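PDB 6DRU: glycosyl hydrolases family 31 family protein from Aspergillus niger, which catalyses the release of alpha-xylose from the non-reducing terminal glucose of xyloglucan oligosaccharides. Local coordinates for residues T1-Q13 with Y64-N78. Sequence-based numbering, arbitrary orientation.
With NAG (2-acetamido-2-deoxy-beta-D-glucopyranose), chain L.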
loop_
_atom_site.group_PDB
_atom_site.type_symbol
_atom_site.label_atom_id
_atom_site.label_comp_id
_atom_site.label_asym_id
_atom_site.label_seq_id
_atom_site.Cartn_x
_atom_site.Cartn_y
_atom_site.Cartn_z
ATOM N N THR A 1 -29.701 41.483 -17.662
ATOM C CA THR A 1 -30.281 41.534 -16.325
ATOM C C THR A 1 -29.859 40.320 -15.503
ATOM O O THR A 1 -30.571 39.898 -14.592
ATOM C CB THR A 1 -31.818 41.600 -16.380
ATOM O OG1 THR A 1 -32.329 40.399 -16.972
ATOM C CG2 THR A 1 -32.270 42.798 -17.202
ATOM N N TYR A 2 -28.699 39.762 -15.836
ATOM C CA TYR A 2 -28.168 38.618 -15.111
ATOM C C TYR A 2 -27.590 39.057 -13.772
ATOM O O TYR A 2 -26.874 40.059 -13.686
ATOM C CB TYR A 2 -27.095 37.910 -15.942
ATOM C CG TYR A 2 -26.456 36.728 -15.244
ATOM C CD1 TYR A 2 -27.096 35.497 -15.197
ATOM C CD2 TYR A 2 -25.211 36.843 -14.637
ATOM C CE1 TYR A 2 -26.518 34.415 -14.561
ATOM C CE2 TYR A 2 -24.624 35.767 -13.999
ATOM C CZ TYR A 2 -25.282 34.555 -13.964
ATOM O OH TYR A 2 -24.705 33.478 -13.331
ATOM N N PHE A 3 -27.904 38.295 -12.723
ATOM C CA PHE A 3 -27.415 38.584 -11.375
ATOM C C PHE A 3 -25.949 38.161 -11.296
ATOM O O PHE A 3 -25.600 37.071 -10.836
ATOM C CB PHE A 3 -28.268 37.873 -10.330
ATOM C CG PHE A 3 -28.161 38.465 -8.951
ATOM C CD1 PHE A 3 -26.990 38.356 -8.218
ATOM C CD2 PHE A 3 -29.240 39.125 -8.382
ATOM C CE1 PHE A 3 -26.892 38.901 -6.949
ATOM C CE2 PHE A 3 -29.149 39.669 -7.112
ATOM C CZ PHE A 3 -27.975 39.556 -6.395
ATOM N N ALA A 4 -25.078 39.054 -11.761
ATOM C CA ALA A 4 -23.647 38.792 -11.751
ATOM C C ALA A 4 -23.124 38.698 -10.316
ATOM O O ALA A 4 -23.682 39.314 -9.403
ATOM C CB ALA A 4 -22.903 39.891 -12.507
ATOM N N PRO A 5 -22.059 37.933 -10.089
ATOM C CA PRO A 5 -21.539 37.777 -8.730
ATOM C C PRO A 5 -20.695 38.970 -8.308
ATOM O O PRO A 5 -20.163 39.718 -9.130
ATOM C CB PRO A 5 -20.686 36.501 -8.809
ATOM C CG PRO A 5 -20.731 36.049 -10.254
ATOM C CD PRO A 5 -21.251 37.187 -11.066
ATOM N N ASN A 6 -20.584 39.136 -6.993
ATOM C CA ASN A 6 -19.806 40.214 -6.401
ATOM C C ASN A 6 -18.479 39.738 -5.827
ATOM O O ASN A 6 -17.790 40.516 -5.159
ATOM C CB ASN A 6 -20.619 40.911 -5.309
ATOM C CG ASN A 6 -20.914 39.998 -4.136
ATOM O OD1 ASN A 6 -20.895 38.774 -4.261
ATOM N ND2 ASN A 6 -21.189 40.594 -2.981
ATOM N N SER A 7 -18.111 38.484 -6.067
ATOM C CA SER A 7 -16.876 37.921 -5.548
ATOM C C SER A 7 -16.335 36.927 -6.563
ATOM O O SER A 7 -17.096 36.148 -7.143
ATOM C CB SER A 7 -17.103 37.239 -4.192
ATOM O OG SER A 7 -15.908 36.659 -3.696
ATOM N N THR A 8 -15.019 36.957 -6.772
ATOM C CA THR A 8 -14.386 36.035 -7.707
ATOM C C THR A 8 -14.197 34.643 -7.123
ATOM O O THR A 8 -13.842 33.721 -7.867
ATOM C CB THR A 8 -13.034 36.585 -8.160
ATOM O OG1 THR A 8 -12.136 36.632 -7.042
ATOM C CG2 THR A 8 -13.198 37.984 -8.722
ATOM N N GLY A 9 -14.423 34.469 -5.831
ATOM C CA GLY A 9 -14.270 33.177 -5.200
ATOM C C GLY A 9 -13.992 33.317 -3.724
ATOM O O GLY A 9 -13.618 34.379 -3.223
ATOM N N LEU A 10 -14.183 32.210 -3.012
ATOM C CA LEU A 10 -13.946 32.146 -1.577
ATOM C C LEU A 10 -13.000 30.991 -1.297
ATOM O O LEU A 10 -13.224 29.872 -1.768
ATOM C CB LEU A 10 -15.261 31.974 -0.808
ATOM C CG LEU A 10 -15.180 31.679 0.689
ATOM C CD1 LEU A 10 -14.792 32.928 1.456
ATOM C CD2 LEU A 10 -16.511 31.138 1.189
ATOM N N ARG A 11 -11.942 31.262 -0.539
ATOM C CA ARG A 11 -10.950 30.257 -0.185
ATOM C C ARG A 11 -11.006 30.035 1.318
ATOM O O ARG A 11 -10.711 30.949 2.096
ATOM C CB ARG A 11 -9.548 30.685 -0.619
ATOM C CG ARG A 11 -8.446 29.847 0.004
ATOM C CD ARG A 11 -7.065 30.403 -0.288
ATOM N NE ARG A 11 -6.018 29.494 0.170
ATOM C CZ ARG A 11 -5.177 28.851 -0.633
ATOM N NH1 ARG A 11 -5.245 29.023 -1.947
ATOM N NH2 ARG A 11 -4.259 28.041 -0.122
ATOM N N ILE A 12 -11.376 28.823 1.720
ATOM C CA ILE A 12 -11.559 28.473 3.123
ATOM C C ILE A 12 -10.373 27.636 3.574
ATOM O O ILE A 12 -9.984 26.677 2.895
ATOM C CB ILE A 12 -12.879 27.714 3.342
ATOM C CG1 ILE A 12 -14.065 28.548 2.857
ATOM C CG2 ILE A 12 -13.048 27.348 4.807
ATOM C CD1 ILE A 12 -15.380 27.810 2.902
ATOM N N GLN A 13 -9.793 27.998 4.715
ATOM C CA GLN A 13 -8.728 27.219 5.339
ATOM C C GLN A 13 -9.337 26.484 6.528
ATOM O O GLN A 13 -9.472 27.045 7.618
ATOM C CB GLN A 13 -7.571 28.119 5.762
ATOM C CG GLN A 13 -6.321 27.361 6.180
ATOM C CD GLN A 13 -5.756 26.514 5.057
ATOM O OE1 GLN A 13 -5.561 26.993 3.939
ATOM N NE2 GLN A 13 -5.494 25.244 5.348
ATOM N N TYR A 64 -9.457 34.214 -6.259
ATOM C CA TYR A 64 -10.507 34.345 -5.260
ATOM C C TYR A 64 -10.444 35.740 -4.655
ATOM O O TYR A 64 -9.433 36.439 -4.754
ATOM C CB TYR A 64 -10.389 33.275 -4.167
ATOM C CG TYR A 64 -9.073 33.289 -3.424
ATOM C CD1 TYR A 64 -7.976 32.584 -3.905
ATOM C CD2 TYR A 64 -8.925 34.007 -2.244
ATOM C CE1 TYR A 64 -6.769 32.594 -3.231
ATOM C CE2 TYR A 64 -7.722 34.023 -1.564
ATOM C CZ TYR A 64 -6.648 33.316 -2.063
ATOM O OH TYR A 64 -5.448 33.327 -1.389
ATOM N N ASP A 65 -11.546 36.134 -4.020
ATOM C CA ASP A 65 -11.687 37.456 -3.425
ATOM C C ASP A 65 -11.578 37.459 -1.912
ATOM O O ASP A 65 -11.079 38.434 -1.347
ATOM C CB ASP A 65 -13.040 38.073 -3.809
ATOM C CG ASP A 65 -12.931 39.064 -4.948
ATOM O OD1 ASP A 65 -11.820 39.224 -5.496
ATOM O OD2 ASP A 65 -13.958 39.689 -5.292
ATOM N N THR A 66 -12.024 36.397 -1.249
ATOM C CA THR A 66 -12.116 36.359 0.202
ATOM C C THR A 66 -11.448 35.099 0.725
ATOM O O THR A 66 -11.621 34.013 0.164
ATOM C CB THR A 66 -13.583 36.403 0.663
ATOM O OG1 THR A 66 -14.252 37.499 0.025
ATOM C CG2 THR A 66 -13.673 36.569 2.173
ATOM N N ALA A 67 -10.683 35.253 1.803
ATOM C CA ALA A 67 -10.028 34.142 2.479
ATOM C C ALA A 67 -10.484 34.111 3.929
ATOM O O ALA A 67 -10.517 35.151 4.596
ATOM C CB ALA A 67 -8.505 34.263 2.400
ATOM N N THR A 68 -10.842 32.923 4.408
ATOM C CA THR A 68 -11.309 32.758 5.775
ATOM C C THR A 68 -10.918 31.373 6.266
ATOM O O THR A 68 -10.569 30.488 5.480
ATOM C CB THR A 68 -12.827 32.957 5.884
ATOM O OG1 THR A 68 -13.264 32.630 7.209
ATOM C CG2 THR A 68 -13.555 32.075 4.880
ATOM N N THR A 69 -10.969 31.198 7.584
ATOM C CA THR A 69 -10.789 29.892 8.198
ATOM C C THR A 69 -12.115 29.196 8.470
ATOM O O THR A 69 -12.132 28.149 9.124
ATOM C CB THR A 69 -9.987 30.016 9.496
ATOM O OG1 THR A 69 -10.536 31.060 10.308
ATOM C CG2 THR A 69 -8.534 30.328 9.192
ATOM N N GLY A 70 -13.221 29.752 7.981
ATOM C CA GLY A 70 -14.521 29.132 8.158
ATOM C C GLY A 70 -15.077 29.216 9.559
ATOM O O GLY A 70 -15.854 28.343 9.963
ATOM N N THR A 71 -14.698 30.244 10.321
ATOM C CA THR A 71 -15.219 30.403 11.674
ATOM C C THR A 71 -16.635 30.966 11.675
ATOM O O THR A 71 -17.402 30.696 12.607
ATOM C CB THR A 71 -14.297 31.303 12.499
ATOM O OG1 THR A 71 -14.178 32.582 11.864
ATOM C CG2 THR A 71 -12.919 30.674 12.625
ATOM N N GLU A 72 -16.992 31.739 10.655
ATOM C CA GLU A 72 -18.277 32.411 10.559
ATOM C C GLU A 72 -18.939 32.087 9.229
ATOM O O GLU A 72 -18.254 31.835 8.232
ATOM C CB GLU A 72 -18.113 33.933 10.691
ATOM C CG GLU A 72 -17.578 34.391 12.038
ATOM C CD GLU A 72 -18.565 34.152 13.165
ATOM O OE1 GLU A 72 -19.653 34.766 13.141
ATOM O OE2 GLU A 72 -18.256 33.352 14.074
ATOM N N PRO A 73 -20.271 32.066 9.189
ATOM C CA PRO A 73 -20.966 31.756 7.934
ATOM C C PRO A 73 -20.871 32.896 6.931
ATOM O O PRO A 73 -20.798 34.072 7.293
ATOM C CB PRO A 73 -22.415 31.530 8.380
ATOM C CG PRO A 73 -22.538 32.287 9.656
ATOM C CD PRO A 73 -21.201 32.187 10.324
ATOM N N ARG A 74 -20.875 32.526 5.648
ATOM C CA ARG A 74 -20.830 33.490 4.556
ATOM C C ARG A 74 -21.824 33.076 3.480
ATOM O O ARG A 74 -22.370 31.969 3.496
ATOM C CB ARG A 74 -19.423 33.609 3.952
ATOM C CG ARG A 74 -18.307 33.699 4.973
ATOM C CD ARG A 74 -16.974 33.991 4.315
ATOM N NE ARG A 74 -16.115 34.785 5.187
ATOM C CZ ARG A 74 -15.946 36.098 5.077
ATOM N NH1 ARG A 74 -16.579 36.771 4.126
ATOM N NH2 ARG A 74 -15.143 36.735 5.917
ATOM N N THR A 75 -22.055 33.983 2.533
ATOM C CA THR A 75 -23.013 33.762 1.459
ATOM C C THR A 75 -22.476 34.366 0.170
ATOM O O THR A 75 -21.925 35.470 0.174
ATOM C CB THR A 75 -24.387 34.368 1.798
ATOM O OG1 THR A 75 -24.881 33.793 3.015
ATOM C CG2 THR A 75 -25.387 34.104 0.681
ATOM N N LEU A 76 -22.640 33.634 -0.930
ATOM C CA LEU A 76 -22.213 34.083 -2.246
ATOM C C LEU A 76 -23.275 33.681 -3.257
ATOM O O LEU A 76 -23.799 32.565 -3.203
ATOM C CB LEU A 76 -20.850 33.489 -2.632
ATOM C CG LEU A 76 -19.882 34.376 -3.424
ATOM C CD1 LEU A 76 -18.527 33.695 -3.549
ATOM C CD2 LEU A 76 -20.422 34.739 -4.805
ATOM N N ARG A 77 -23.593 34.593 -4.170
ATOM C CA ARG A 77 -24.636 34.366 -5.158
ATOM C C ARG A 77 -24.094 34.612 -6.556
ATOM O O ARG A 77 -23.388 35.596 -6.798
ATOM C CB ARG A 77 -25.852 35.269 -4.914
ATOM C CG ARG A 77 -26.920 35.148 -5.990
ATOM C CD ARG A 77 -28.181 35.913 -5.639
ATOM N NE ARG A 77 -29.185 35.785 -6.691
ATOM C CZ ARG A 77 -30.405 36.306 -6.630
ATOM N NH1 ARG A 77 -30.782 36.994 -5.562
ATOM N NH2 ARG A 77 -31.248 36.136 -7.639
ATOM N N ASN A 78 -24.431 33.705 -7.470
ATOM C CA ASN A 78 -24.098 33.841 -8.885
ATOM C C ASN A 78 -25.301 33.355 -9.681
ATOM O O ASN A 78 -25.625 32.164 -9.650
ATOM C CB ASN A 78 -22.844 33.044 -9.244
ATOM C CG ASN A 78 -22.588 33.001 -10.736
ATOM O OD1 ASN A 78 -22.935 33.930 -11.466
ATOM N ND2 ASN A 78 -21.985 31.912 -11.202
HETATM C C1 NAG L . -21.763 40.226 -1.695
HETATM C C2 NAG L . -21.253 40.868 -0.421
HETATM C C3 NAG L . -21.455 39.986 0.754
HETATM C C4 NAG L . -22.894 39.526 0.832
HETATM C C5 NAG L . -23.320 38.914 -0.485
HETATM C C6 NAG L . -24.788 38.551 -0.424
HETATM C C7 NAG L . -19.483 42.465 -1.043
HETATM C C8 NAG L . -18.016 42.800 -1.190
HETATM N N2 NAG L . -19.874 41.187 -0.564
HETATM O O3 NAG L . -21.068 40.672 1.923
HETATM O O4 NAG L . -23.031 38.568 1.856
HETATM O O5 NAG L . -23.106 39.840 -1.524
HETATM O O6 NAG L . -25.033 37.441 -1.259
HETATM O O7 NAG L . -20.326 43.291 -1.333
#
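Leu10, Arg11 and Ile12 pair in parallel with Thr66, Ala67 and Thr68. Strand 66-68 is the outermost strand of a mixed sheet within this chain, and 10-14 lies between it and 17-23. Arg11 N donates to Thr66 O at 2.9 Å, Thr68 N to Arg11 O and Gln13 N to Thr68 O. At the start of the pairing, Gly9 O accepts two backbone bonds. Thr66 N lies in its carbonyl plane, whereas Asp65 N sits above that plane.

Side chains add polar links. Beside Gly9, Asp65 receives two weak bonds from Thr8, one from N and one from OG1. Nearer the N-terminus, Tyr2 OH donates to Asn78 OD1 at 2.6 Å, from above the amide plane, with ring and amide planes 81° apart. Pro5 CG also lies against this OD1. Asn78 ND2 is bound by Gly25 and Gly28 carbonyls.

Two arginines meet aromatic faces. The Arg77 guanidinium lies flat on Phe3, planes 2° apart, and its CZ is 3.7 Å from the ring centroid in a cation-pi contact. Its chain is fully extended (chi1 175°), which carries CD over the same face; NE also bonds Gly79 O. Arg11 instead uses aliphatic atoms: CB stands 3.8 Å from the Tyr64 ring centroid as a CH-pi contact.

In the apolar packing, Leu10 CD1 reaches Thr68 CG2 at 3.7 Å and also touches Arg74 CD. Leu76 CD1 meets Ser7 CB at 3.9 Å.

Asn6 ND2 carries the N-linked NAG, 1.5 Å from C1. The contact lies away from the xylose pocket.

The chemistry implies a segment held by regular backbone bonds over 9-13, weak Thr8-Asp65 bonds beside them, and Tyr2-Asn78 and Phe3-Arg77 nearer its start.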